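Local coordinates for sterol regulatory element-binding protein cleavage-activating protein (Schizosaccharomyces pombe, PDB 4YHC) that escorts sre1, the membrane-bound SREBP of fission yeast, and is required for its processing at low sterol and low oxygen, here represented by its WD40 domain, at residues 225-230 with 265-270; 258-264 with 289-295; 406-412 with 426-432. The protein carries 9 engineered substitutions. One frame throughout, in Å; residues are numbered along the deposited sequence.

Interaction 1 of 3, residues 225-230 with 265-270; sequences KDIYGI and VNTFSV
Tyr228 lays one face of its ring over the backbone at Ser269 and Val270, where the first strands of two successive blades of the WD40 propeller meet. The ring gets there because CG stands anti to the backbone N (chi1 -171°). Val270 N sits over the ring centre, 3.5 Å above its plane, while Ser269 CA makes a CH-pi contact nearer the rim. Val270 CB adds an apolar contact with Tyr228 CD1 at 3.7 Å, and Val270 CG1 turns to the end of Ile230. Replacing Tyr228 with an alanine would probably strip the Ser269-Val270 backbone of this aromatic cover and open a gap beside the valine.

The polar half rests on Asp226. Its OD2 accepts from Phe268 N at 2.9 Å, nearly in line with the C-O bond, and a water 2.7 Å from OD2 also donates to Phe268 O. OD1 takes Ile227 N at 2.9 Å and a salt bridge from Lys177, so both oxygens of this buried carboxylate are engaged. Just before it, Asn266 N donates to Lys225 O at 3.0 Å.

Lys225 and Asp226 form a classic beta bulge against Ala239 of the neighbouring strand 235-239. Phe237 of that strand packs on Phe268, Val270 and Ile230, whereas Ile227 points away from residues 265-270 and packs on strands 175-182 and 187-193 of the preceding blade.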
loop_
_atom_site.group_PDB
_atom_site.type_symbol
_atom_site.label_atom_id
_atom_site.label_comp_id
_atom_site.label_asym_id
_atom_site.label_seq_id
_atom_site.Cartn_x
_atom_site.Cartn_y
_atom_site.Cartn_z
ATOM N N LYS A 225 -16.208 -7.562 -3.042
ATOM C CA LYS A 225 -14.963 -8.019 -3.668
ATOM C C LYS A 225 -13.706 -7.538 -2.921
ATOM O O LYS A 225 -12.636 -8.173 -3.023
ATOM C CB LYS A 225 -14.927 -7.525 -5.110
ATOM C CG LYS A 225 -16.024 -8.078 -6.028
ATOM C CD LYS A 225 -15.861 -9.585 -6.142
ATOM C CE LYS A 225 -16.671 -10.252 -7.269
ATOM N NZ LYS A 225 -16.304 -9.759 -8.601
ATOM N N ASP A 226 -13.804 -6.408 -2.212
ATOM C CA ASP A 226 -12.600 -5.865 -1.575
ATOM C C ASP A 226 -12.986 -4.704 -0.654
ATOM O O ASP A 226 -14.068 -4.118 -0.726
ATOM C CB ASP A 226 -11.585 -5.351 -2.627
ATOM C CG ASP A 226 -10.119 -5.607 -2.213
ATOM O OD1 ASP A 226 -9.867 -5.887 -0.991
ATOM O OD2 ASP A 226 -9.214 -5.486 -3.100
ATOM N N ILE A 227 -12.056 -4.401 0.211
ATOM C CA ILE A 227 -12.125 -3.206 1.061
ATOM C C ILE A 227 -10.783 -2.523 1.059
ATOM O O ILE A 227 -9.730 -3.183 0.965
ATOM C CB ILE A 227 -12.550 -3.531 2.510
ATOM C CG1 ILE A 227 -11.643 -4.546 3.212
ATOM C CG2 ILE A 227 -13.952 -4.029 2.546
ATOM C CD1 ILE A 227 -12.055 -4.781 4.663
ATOM N N TYR A 228 -10.783 -1.182 1.166
ATOM C CA TYR A 228 -9.507 -0.456 1.145
ATOM C C TYR A 228 -9.746 0.798 1.974
ATOM O O TYR A 228 -10.828 1.383 1.905
ATOM C CB TYR A 228 -9.063 -0.096 -0.291
ATOM C CG TYR A 228 -7.655 0.463 -0.359
ATOM C CD1 TYR A 228 -7.441 1.836 -0.193
ATOM C CD2 TYR A 228 -6.546 -0.350 -0.541
ATOM C CE1 TYR A 228 -6.167 2.378 -0.203
ATOM C CE2 TYR A 228 -5.237 0.228 -0.601
ATOM C CZ TYR A 228 -5.106 1.575 -0.397
ATOM O OH TYR A 228 -3.923 2.231 -0.419
ATOM N N GLY A 229 -8.781 1.190 2.770
ATOM C CA GLY A 229 -8.984 2.343 3.711
ATOM C C GLY A 229 -8.098 3.543 3.401
ATOM O O GLY A 229 -7.004 3.381 2.873
ATOM N N ILE A 230 -8.582 4.748 3.632
ATOM C CA ILE A 230 -7.688 5.961 3.689
ATOM C C ILE A 230 -7.814 6.386 5.148
ATOM O O ILE A 230 -8.811 7.000 5.567
ATOM C CB ILE A 230 -8.137 7.088 2.802
ATOM C CG1 ILE A 230 -8.457 6.574 1.420
ATOM C CG2 ILE A 230 -7.207 8.309 2.834
ATOM C CD1 ILE A 230 -7.407 6.732 0.430
ATOM N N VAL A 265 -11.769 -10.085 -7.020
ATOM C CA VAL A 265 -11.564 -10.122 -5.626
ATOM C C VAL A 265 -10.092 -9.799 -5.226
ATOM O O VAL A 265 -9.133 -10.164 -5.867
ATOM C CB VAL A 265 -12.077 -11.445 -4.984
ATOM C CG1 VAL A 265 -11.208 -12.604 -5.506
ATOM C CG2 VAL A 265 -11.920 -11.319 -3.477
ATOM N N ASN A 266 -9.953 -8.985 -4.210
ATOM C CA ASN A 266 -8.655 -8.577 -3.698
ATOM C C ASN A 266 -7.728 -7.864 -4.620
ATOM O O ASN A 266 -6.510 -7.994 -4.512
ATOM C CB ASN A 266 -7.936 -9.796 -3.163
ATOM C CG ASN A 266 -7.961 -9.812 -1.679
ATOM O OD1 ASN A 266 -7.539 -8.821 -1.017
ATOM N ND2 ASN A 266 -8.434 -10.890 -1.123
ATOM N N THR A 267 -8.244 -7.146 -5.590
ATOM C CA THR A 267 -7.316 -6.453 -6.487
ATOM C C THR A 267 -7.444 -4.940 -6.502
ATOM O O THR A 267 -6.829 -4.330 -7.358
ATOM C CB THR A 267 -7.491 -6.943 -7.926
ATOM O OG1 THR A 267 -8.835 -6.583 -8.378
ATOM C CG2 THR A 267 -7.326 -8.515 -7.950
ATOM N N PHE A 268 -8.229 -4.381 -5.590
ATOM C CA PHE A 268 -8.616 -3.008 -5.572
ATOM C C PHE A 268 -7.721 -2.134 -4.645
ATOM O O PHE A 268 -7.490 -2.485 -3.502
ATOM C CB PHE A 268 -10.067 -2.933 -5.094
ATOM C CG PHE A 268 -10.667 -1.531 -5.082
ATOM C CD1 PHE A 268 -11.191 -0.963 -6.222
ATOM C CD2 PHE A 268 -10.791 -0.823 -3.917
ATOM C CE1 PHE A 268 -11.777 0.285 -6.214
ATOM C CE2 PHE A 268 -11.323 0.454 -3.884
ATOM C CZ PHE A 268 -11.823 1.019 -5.038
ATOM N N SER A 269 -7.280 -0.989 -5.117
ATOM C CA SER A 269 -6.643 -0.022 -4.225
ATOM C C SER A 269 -7.039 1.389 -4.624
ATOM O O SER A 269 -7.659 1.612 -5.716
ATOM C CB SER A 269 -5.127 -0.223 -4.179
ATOM O OG SER A 269 -4.625 -0.019 -5.438
ATOM N N VAL A 270 -6.716 2.340 -3.729
ATOM C CA VAL A 270 -7.100 3.734 -3.934
ATOM C C VAL A 270 -5.945 4.630 -3.657
ATOM O O VAL A 270 -5.243 4.412 -2.707
ATOM C CB VAL A 270 -8.251 4.153 -3.006
ATOM C CG1 VAL A 270 -8.704 5.629 -3.232
ATOM C CG2 VAL A 270 -9.386 3.186 -3.149
HETATM O O HOH W 1 -13.669 -11.946 -8.165
HETATM O O HOH W 2 -6.702 -4.944 -2.302
#

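Interaction 2 of 3, residues 258-264 with 289-295; sequences FTLPPIK and FCFTHAV
Phe289 drives the edge of its ring into the face of Phe258 in a T-shaped stack, the planes 82° apart, where the outer strand of one propeller blade ends against strand 281-292 of the next. This is the tight end. Phe289 CZ lies 3.6 Å above the Phe258 plane, over its centre, and Leu260 reaches both neighbouring rings, its CD1 3.9 Å from Phe289 CD2 and its CD2 turned to Phe291. Ile263 closes the row by setting CG1 over the face of Phe291, offset toward the rim. Tyr304 and Tyr302 of strand 299-304 pack on the same aromatic cluster.

Toward the outside the contact becomes looser and relies on the backbone. Pro262 meets Ala294 and Val295 through a few carbon contacts, and Lys264 runs alongside Thr292 before its amine departs to a long, weak ion pair with Glu297. Two hydrogen bonds tie this end: Lys264 N to Thr292 O, 2.8 Å, and Ala294 N to Pro262 O, 3.0 Å, the latter from above the carbonyl plane. His293 lies across Pro261, its NE2 3.4 Å from Pro261 CB, and its rotation is probably steadied by Val295 N, which donates to His293 ND1 in the ring plane at 3.2 Å.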
loop_
_atom_site.group_PDB
_atom_site.type_symbol
_atom_site.label_atom_id
_atom_site.label_comp_id
_atom_site.label_asym_id
_atom_site.label_seq_id
_atom_site.Cartn_x
_atom_site.Cartn_y
_atom_site.Cartn_z
ATOM N N PHE A 258 -19.496 5.051 -6.317
ATOM C CA PHE A 258 -18.878 5.252 -7.606
ATOM C C PHE A 258 -19.389 4.107 -8.483
ATOM O O PHE A 258 -19.621 3.051 -7.979
ATOM C CB PHE A 258 -17.325 5.174 -7.514
ATOM C CG PHE A 258 -16.690 6.326 -6.734
ATOM C CD1 PHE A 258 -16.672 6.321 -5.369
ATOM C CD2 PHE A 258 -16.127 7.382 -7.387
ATOM C CE1 PHE A 258 -16.063 7.348 -4.644
ATOM C CE2 PHE A 258 -15.494 8.396 -6.681
ATOM C CZ PHE A 258 -15.503 8.392 -5.312
ATOM N N THR A 259 -19.526 4.327 -9.789
ATOM C CA THR A 259 -19.971 3.269 -10.706
ATOM C C THR A 259 -18.773 2.664 -11.398
ATOM O O THR A 259 -17.994 3.395 -11.991
ATOM C CB THR A 259 -20.935 3.843 -11.786
ATOM O OG1 THR A 259 -22.020 4.480 -11.122
ATOM C CG2 THR A 259 -21.527 2.713 -12.629
ATOM N N LEU A 260 -18.598 1.348 -11.228
ATOM C CA LEU A 260 -17.466 0.604 -11.782
ATOM C C LEU A 260 -17.934 -0.693 -12.404
ATOM O O LEU A 260 -18.989 -1.214 -12.070
ATOM C CB LEU A 260 -16.401 0.258 -10.691
ATOM C CG LEU A 260 -15.679 1.522 -10.192
ATOM C CD1 LEU A 260 -14.804 1.117 -9.010
ATOM C CD2 LEU A 260 -14.833 2.234 -11.255
ATOM N N PRO A 261 -17.108 -1.268 -13.236
ATOM C CA PRO A 261 -17.379 -2.637 -13.682
ATOM C C PRO A 261 -16.978 -3.616 -12.620
ATOM O O PRO A 261 -16.454 -3.203 -11.543
ATOM C CB PRO A 261 -16.521 -2.767 -14.935
ATOM C CG PRO A 261 -15.423 -1.827 -14.752
ATOM C CD PRO A 261 -15.934 -0.669 -13.927
ATOM N N PRO A 262 -17.260 -4.901 -12.870
ATOM C CA PRO A 262 -17.028 -5.912 -11.923
ATOM C C PRO A 262 -15.549 -5.992 -11.603
ATOM O O PRO A 262 -14.735 -5.928 -12.498
ATOM C CB PRO A 262 -17.465 -7.182 -12.653
ATOM C CG PRO A 262 -18.454 -6.716 -13.677
ATOM C CD PRO A 262 -17.970 -5.413 -14.097
ATOM N N ILE A 263 -15.241 -6.175 -10.335
ATOM C CA ILE A 263 -13.857 -6.061 -9.814
ATOM C C ILE A 263 -13.450 -7.426 -9.339
ATOM O O ILE A 263 -14.201 -8.137 -8.690
ATOM C CB ILE A 263 -13.822 -5.011 -8.683
ATOM C CG1 ILE A 263 -13.907 -3.632 -9.303
ATOM C CG2 ILE A 263 -12.568 -5.120 -7.769
ATOM C CD1 ILE A 263 -14.259 -2.566 -8.300
ATOM N N LYS A 264 -12.261 -7.837 -9.691
ATOM C CA LYS A 264 -11.719 -9.080 -9.203
ATOM C C LYS A 264 -11.376 -9.053 -7.752
ATOM O O LYS A 264 -10.817 -8.092 -7.267
ATOM C CB LYS A 264 -10.496 -9.421 -10.025
ATOM C CG LYS A 264 -10.015 -10.807 -9.790
ATOM C CD LYS A 264 -9.065 -11.198 -10.917
ATOM C CE LYS A 264 -8.323 -12.482 -10.591
ATOM N NZ LYS A 264 -9.336 -13.456 -10.050
ATOM N N PHE A 289 -8.488 4.994 -8.616
ATOM C CA PHE A 289 -8.734 3.576 -8.261
ATOM C C PHE A 289 -7.896 2.727 -9.198
ATOM O O PHE A 289 -7.766 3.078 -10.391
ATOM C CB PHE A 289 -10.187 3.121 -8.469
ATOM C CG PHE A 289 -11.201 3.850 -7.694
ATOM C CD1 PHE A 289 -10.957 4.270 -6.381
ATOM C CD2 PHE A 289 -12.438 4.088 -8.209
ATOM C CE1 PHE A 289 -11.919 4.944 -5.636
ATOM C CE2 PHE A 289 -13.404 4.749 -7.460
ATOM C CZ PHE A 289 -13.116 5.225 -6.173
ATOM N N CYS A 290 -7.407 1.611 -8.689
ATOM C CA CYS A 290 -6.736 0.587 -9.456
ATOM C C CYS A 290 -7.411 -0.707 -9.138
ATOM O O CYS A 290 -7.652 -1.022 -7.993
ATOM C CB CYS A 290 -5.244 0.467 -9.067
ATOM S SG CYS A 290 -4.361 -0.822 -9.983
ATOM N N PHE A 291 -7.680 -1.490 -10.163
ATOM C CA PHE A 291 -8.288 -2.844 -9.990
ATOM C C PHE A 291 -8.071 -3.729 -11.233
ATOM O O PHE A 291 -7.621 -3.245 -12.275
ATOM C CB PHE A 291 -9.772 -2.731 -9.601
ATOM C CG PHE A 291 -10.609 -2.110 -10.656
ATOM C CD1 PHE A 291 -10.815 -0.751 -10.709
ATOM C CD2 PHE A 291 -11.178 -2.916 -11.639
ATOM C CE1 PHE A 291 -11.621 -0.202 -11.692
ATOM C CE2 PHE A 291 -11.957 -2.385 -12.625
ATOM C CZ PHE A 291 -12.179 -1.027 -12.669
ATOM N N THR A 292 -8.297 -5.021 -11.049
ATOM C CA THR A 292 -8.374 -5.985 -12.140
ATOM C C THR A 292 -9.801 -6.272 -12.450
ATOM O O THR A 292 -10.626 -6.546 -11.588
ATOM C CB THR A 292 -7.635 -7.264 -11.778
ATOM O OG1 THR A 292 -6.280 -6.894 -11.503
ATOM C CG2 THR A 292 -7.640 -8.310 -12.953
ATOM N N HIS A 293 -10.107 -6.062 -13.700
ATOM C CA HIS A 293 -11.447 -6.179 -14.216
ATOM C C HIS A 293 -11.795 -7.677 -14.159
ATOM O O HIS A 293 -11.021 -8.538 -14.670
ATOM C CB HIS A 293 -11.393 -5.655 -15.646
ATOM C CG HIS A 293 -12.723 -5.324 -16.227
ATOM N ND1 HIS A 293 -13.722 -6.276 -16.433
ATOM C CD2 HIS A 293 -13.236 -4.148 -16.611
ATOM C CE1 HIS A 293 -14.772 -5.674 -16.971
ATOM N NE2 HIS A 293 -14.493 -4.387 -17.094
ATOM N N ALA A 294 -12.871 -8.010 -13.481
ATOM C CA ALA A 294 -13.301 -9.380 -13.342
ATOM C C ALA A 294 -13.735 -10.074 -14.639
ATOM O O ALA A 294 -13.741 -11.287 -14.699
ATOM C CB ALA A 294 -14.441 -9.474 -12.325
ATOM N N VAL A 295 -14.034 -9.343 -15.686
ATOM C CA VAL A 295 -14.453 -9.909 -16.951
ATOM C C VAL A 295 -13.254 -10.110 -17.834
ATOM O O VAL A 295 -12.956 -11.227 -18.209
ATOM C CB VAL A 295 -15.502 -9.071 -17.704
ATOM C CG1 VAL A 295 -15.915 -9.760 -19.050
ATOM C CG2 VAL A 295 -16.718 -8.827 -16.814
#

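Interaction 3 of 3, residues 406-412 with 426-432; sequences ETQVWEV and SLKMYNS
Met429 reaches across to Trp410 from the neighbouring strand of an antiparallel hairpin, 406-416 with 421-432, in the outer part of a propeller blade; strand 406-416 falls within the predicted fifth WD repeat. Met429 CB lies 4.0 Å from Gln408 O. With CG beside the backbone N (chi1 -62°) and the rest of the chain extended, the side chain runs out along the CD1-NE1 side of the indole: CG is 4.1 Å from Trp410 CD1, and SD follows at 3.7 Å from Trp410 NE1, an oblique Met-aromatic contact. The methyl CE ends over one face of the five-membered ring, 4.1 Å from its centroid in a CH-pi contact.

The indole is held at its edge as well. Trp410 NE1 donates to Gln408 OE1 of its own strand at 3.0 Å, with the amide oxygen in the ring plane and an N-H...O angle of 154°. Ser432 OG donates to the same OE1 at 2.7 Å, from 62° out of the amide plane and from the face opposite to Trp410 NE1. Ile434 engages both partners: its carbonyl takes Gln408 NE2, and its N-H donates to Ser432 OG.

Backbone pairing sets this register. Met429 and Gln408 exchange two hydrogen bonds, as do Leu427 and Trp410, the shortest being Trp410 N to Leu427 O at 2.6 Å. Beyond Met429 the chain turns a corner through a type II turn ending at Ser432, which brings the serine back to Gln408. With two donors on one buried amide oxygen, a flip of the amide would probably cost both bonds, and the tryptophan is likely to be restrained at its edge by the hydrogen bond and on one face by the methionine methyl.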
loop_
_atom_site.group_PDB
_atom_site.type_symbol
_atom_site.label_atom_id
_atom_site.label_comp_id
_atom_site.label_asym_id
_atom_site.label_seq_id
_atom_site.Cartn_x
_atom_site.Cartn_y
_atom_site.Cartn_z
ATOM N N GLU A 406 22.050 -13.550 -21.882
ATOM C CA GLU A 406 21.180 -12.953 -22.880
ATOM C C GLU A 406 20.959 -11.460 -22.712
ATOM O O GLU A 406 21.044 -10.895 -21.611
ATOM C CB GLU A 406 19.828 -13.687 -22.944
ATOM C CG GLU A 406 19.055 -13.733 -21.650
ATOM C CD GLU A 406 17.704 -14.420 -21.815
ATOM O OE1 GLU A 406 16.729 -13.741 -22.226
ATOM O OE2 GLU A 406 17.616 -15.646 -21.537
ATOM N N THR A 407 20.630 -10.866 -23.847
ATOM C CA THR A 407 20.380 -9.471 -23.990
ATOM C C THR A 407 18.848 -9.303 -24.062
ATOM O O THR A 407 18.182 -10.053 -24.763
ATOM C CB THR A 407 21.078 -8.946 -25.272
ATOM O OG1 THR A 407 22.498 -8.943 -25.051
ATOM C CG2 THR A 407 20.625 -7.597 -25.611
ATOM N N GLN A 408 18.312 -8.359 -23.287
ATOM C CA GLN A 408 16.885 -8.127 -23.204
ATOM C C GLN A 408 16.580 -6.680 -23.456
ATOM O O GLN A 408 17.333 -5.791 -23.034
ATOM C CB GLN A 408 16.372 -8.492 -21.801
ATOM C CG GLN A 408 16.493 -9.948 -21.409
ATOM C CD GLN A 408 16.346 -10.193 -19.903
ATOM O OE1 GLN A 408 16.237 -9.264 -19.093
ATOM N NE2 GLN A 408 16.412 -11.449 -19.520
ATOM N N VAL A 409 15.483 -6.407 -24.128
ATOM C CA VAL A 409 15.044 -5.072 -24.298
ATOM C C VAL A 409 13.798 -4.950 -23.436
ATOM O O VAL A 409 12.874 -5.784 -23.586
ATOM C CB VAL A 409 14.650 -4.743 -25.731
ATOM C CG1 VAL A 409 14.222 -3.313 -25.803
ATOM C CG2 VAL A 409 15.849 -4.934 -26.689
ATOM N N TRP A 410 13.777 -3.934 -22.573
ATOM C CA TRP A 410 12.577 -3.612 -21.722
ATOM C C TRP A 410 12.001 -2.284 -22.109
ATOM O O TRP A 410 12.719 -1.391 -22.678
ATOM C CB TRP A 410 12.983 -3.602 -20.266
ATOM C CG TRP A 410 13.430 -4.904 -19.742
ATOM C CD1 TRP A 410 14.623 -5.505 -19.953
ATOM C CD2 TRP A 410 12.685 -5.779 -18.869
ATOM N NE1 TRP A 410 14.652 -6.748 -19.305
ATOM C CE2 TRP A 410 13.502 -6.889 -18.577
ATOM C CE3 TRP A 410 11.423 -5.696 -18.267
ATOM C CZ2 TRP A 410 13.076 -7.945 -17.790
ATOM C CZ3 TRP A 410 11.002 -6.746 -17.414
ATOM C CH2 TRP A 410 11.827 -7.863 -17.210
ATOM N N GLU A 411 10.700 -2.118 -21.908
ATOM C CA GLU A 411 10.090 -0.837 -22.037
ATOM C C GLU A 411 9.701 -0.429 -20.586
ATOM O O GLU A 411 9.095 -1.217 -19.849
ATOM C CB GLU A 411 8.890 -0.840 -22.964
ATOM C CG GLU A 411 8.205 0.527 -23.013
ATOM C CD GLU A 411 6.762 0.501 -23.477
ATOM O OE1 GLU A 411 6.111 -0.577 -23.465
ATOM O OE2 GLU A 411 6.248 1.599 -23.816
ATOM N N VAL A 412 10.202 0.722 -20.167
ATOM C CA VAL A 412 9.827 1.393 -18.901
ATOM C C VAL A 412 8.947 2.548 -19.216
ATOM O O VAL A 412 9.292 3.413 -20.050
ATOM C CB VAL A 412 11.045 1.916 -18.183
ATOM C CG1 VAL A 412 10.711 2.244 -16.739
ATOM C CG2 VAL A 412 12.115 0.878 -18.253
ATOM N N SER A 426 13.098 2.920 -23.677
ATOM C CA SER A 426 13.589 1.597 -24.040
ATOM C C SER A 426 14.877 1.313 -23.230
ATOM O O SER A 426 15.778 2.165 -23.145
ATOM C CB SER A 426 13.814 1.609 -25.579
ATOM O OG SER A 426 14.169 0.339 -26.054
ATOM N N LEU A 427 14.962 0.147 -22.614
ATOM C CA LEU A 427 16.061 -0.167 -21.711
ATOM C C LEU A 427 16.618 -1.472 -22.186
ATOM O O LEU A 427 15.952 -2.527 -22.068
ATOM C CB LEU A 427 15.570 -0.310 -20.280
ATOM C CG LEU A 427 16.656 -0.514 -19.232
ATOM C CD1 LEU A 427 16.058 -0.501 -17.814
ATOM C CD2 LEU A 427 17.366 -1.805 -19.390
ATOM N N LYS A 428 17.832 -1.443 -22.738
ATOM C CA LYS A 428 18.468 -2.682 -23.195
ATOM C C LYS A 428 19.465 -3.168 -22.170
ATOM O O LYS A 428 20.352 -2.415 -21.786
ATOM C CB LYS A 428 19.180 -2.464 -24.528
ATOM C CG LYS A 428 19.886 -3.706 -24.991
ATOM C CD LYS A 428 20.856 -3.450 -26.153
ATOM C CE LYS A 428 20.211 -3.501 -27.537
ATOM N NZ LYS A 428 21.166 -4.046 -28.582
ATOM N N MET A 429 19.347 -4.422 -21.759
ATOM C CA MET A 429 20.211 -5.019 -20.740
ATOM C C MET A 429 21.087 -6.091 -21.404
ATOM O O MET A 429 20.567 -7.124 -21.918
ATOM C CB MET A 429 19.391 -5.702 -19.627
ATOM C CG MET A 429 18.465 -4.767 -18.818
ATOM S SD MET A 429 17.680 -5.687 -17.451
ATOM C CE MET A 429 16.637 -4.462 -16.699
ATOM N N TYR A 430 22.388 -5.827 -21.405
ATOM C CA TYR A 430 23.356 -6.711 -22.057
ATOM C C TYR A 430 23.830 -7.722 -21.056
ATOM O O TYR A 430 24.292 -7.365 -20.007
ATOM C CB TYR A 430 24.550 -5.912 -22.582
ATOM C CG TYR A 430 25.442 -6.807 -23.363
ATOM C CD1 TYR A 430 25.108 -7.166 -24.656
ATOM C CD2 TYR A 430 26.560 -7.371 -22.791
ATOM C CE1 TYR A 430 25.912 -8.014 -25.386
ATOM C CE2 TYR A 430 27.384 -8.225 -23.511
ATOM C CZ TYR A 430 27.051 -8.538 -24.811
ATOM O OH TYR A 430 27.837 -9.389 -25.537
ATOM N N ASN A 431 23.663 -8.989 -21.367
ATOM C CA ASN A 431 23.938 -10.053 -20.406
ATOM C C ASN A 431 23.106 -9.970 -19.092
ATOM O O ASN A 431 23.633 -10.077 -17.941
ATOM C CB ASN A 431 25.404 -10.135 -20.081
ATOM C CG ASN A 431 25.787 -11.527 -19.685
ATOM O OD1 ASN A 431 25.100 -12.490 -20.063
ATOM N ND2 ASN A 431 26.853 -11.663 -18.908
ATOM N N SER A 432 21.820 -9.717 -19.297
ATOM C CA SER A 432 20.881 -9.630 -18.177
ATOM C C SER A 432 20.911 -10.868 -17.281
ATOM O O SER A 432 20.877 -11.987 -17.747
ATOM C CB SER A 432 19.461 -9.414 -18.682
ATOM O OG SER A 432 18.533 -9.396 -17.587
#

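Interactions 1 and 2 are neighbours, their centres 10 Å apart, and both join the blade of strands 226-230 to 253-259 to the next one. Interaction 1 does so at the inner strands, its centre about 10 Å from that of the chain, with a buried carboxylate and an aromatic ring laid on backbone; interaction 2 works farther out, where a phenylalanine cluster gives way to a partly exposed outer end. They meet through Phe268 on Phe289 and Lys225 NZ with Ile263 O. Interaction 3 is peripheral, its centre about 28 Å from that of the chain: it pairs two strands within one blade by regular backbone bonding, burying Gln408, Trp410, Leu427 and Met429 on one face and leaving Val409, Lys428 and Ser426 more exposed.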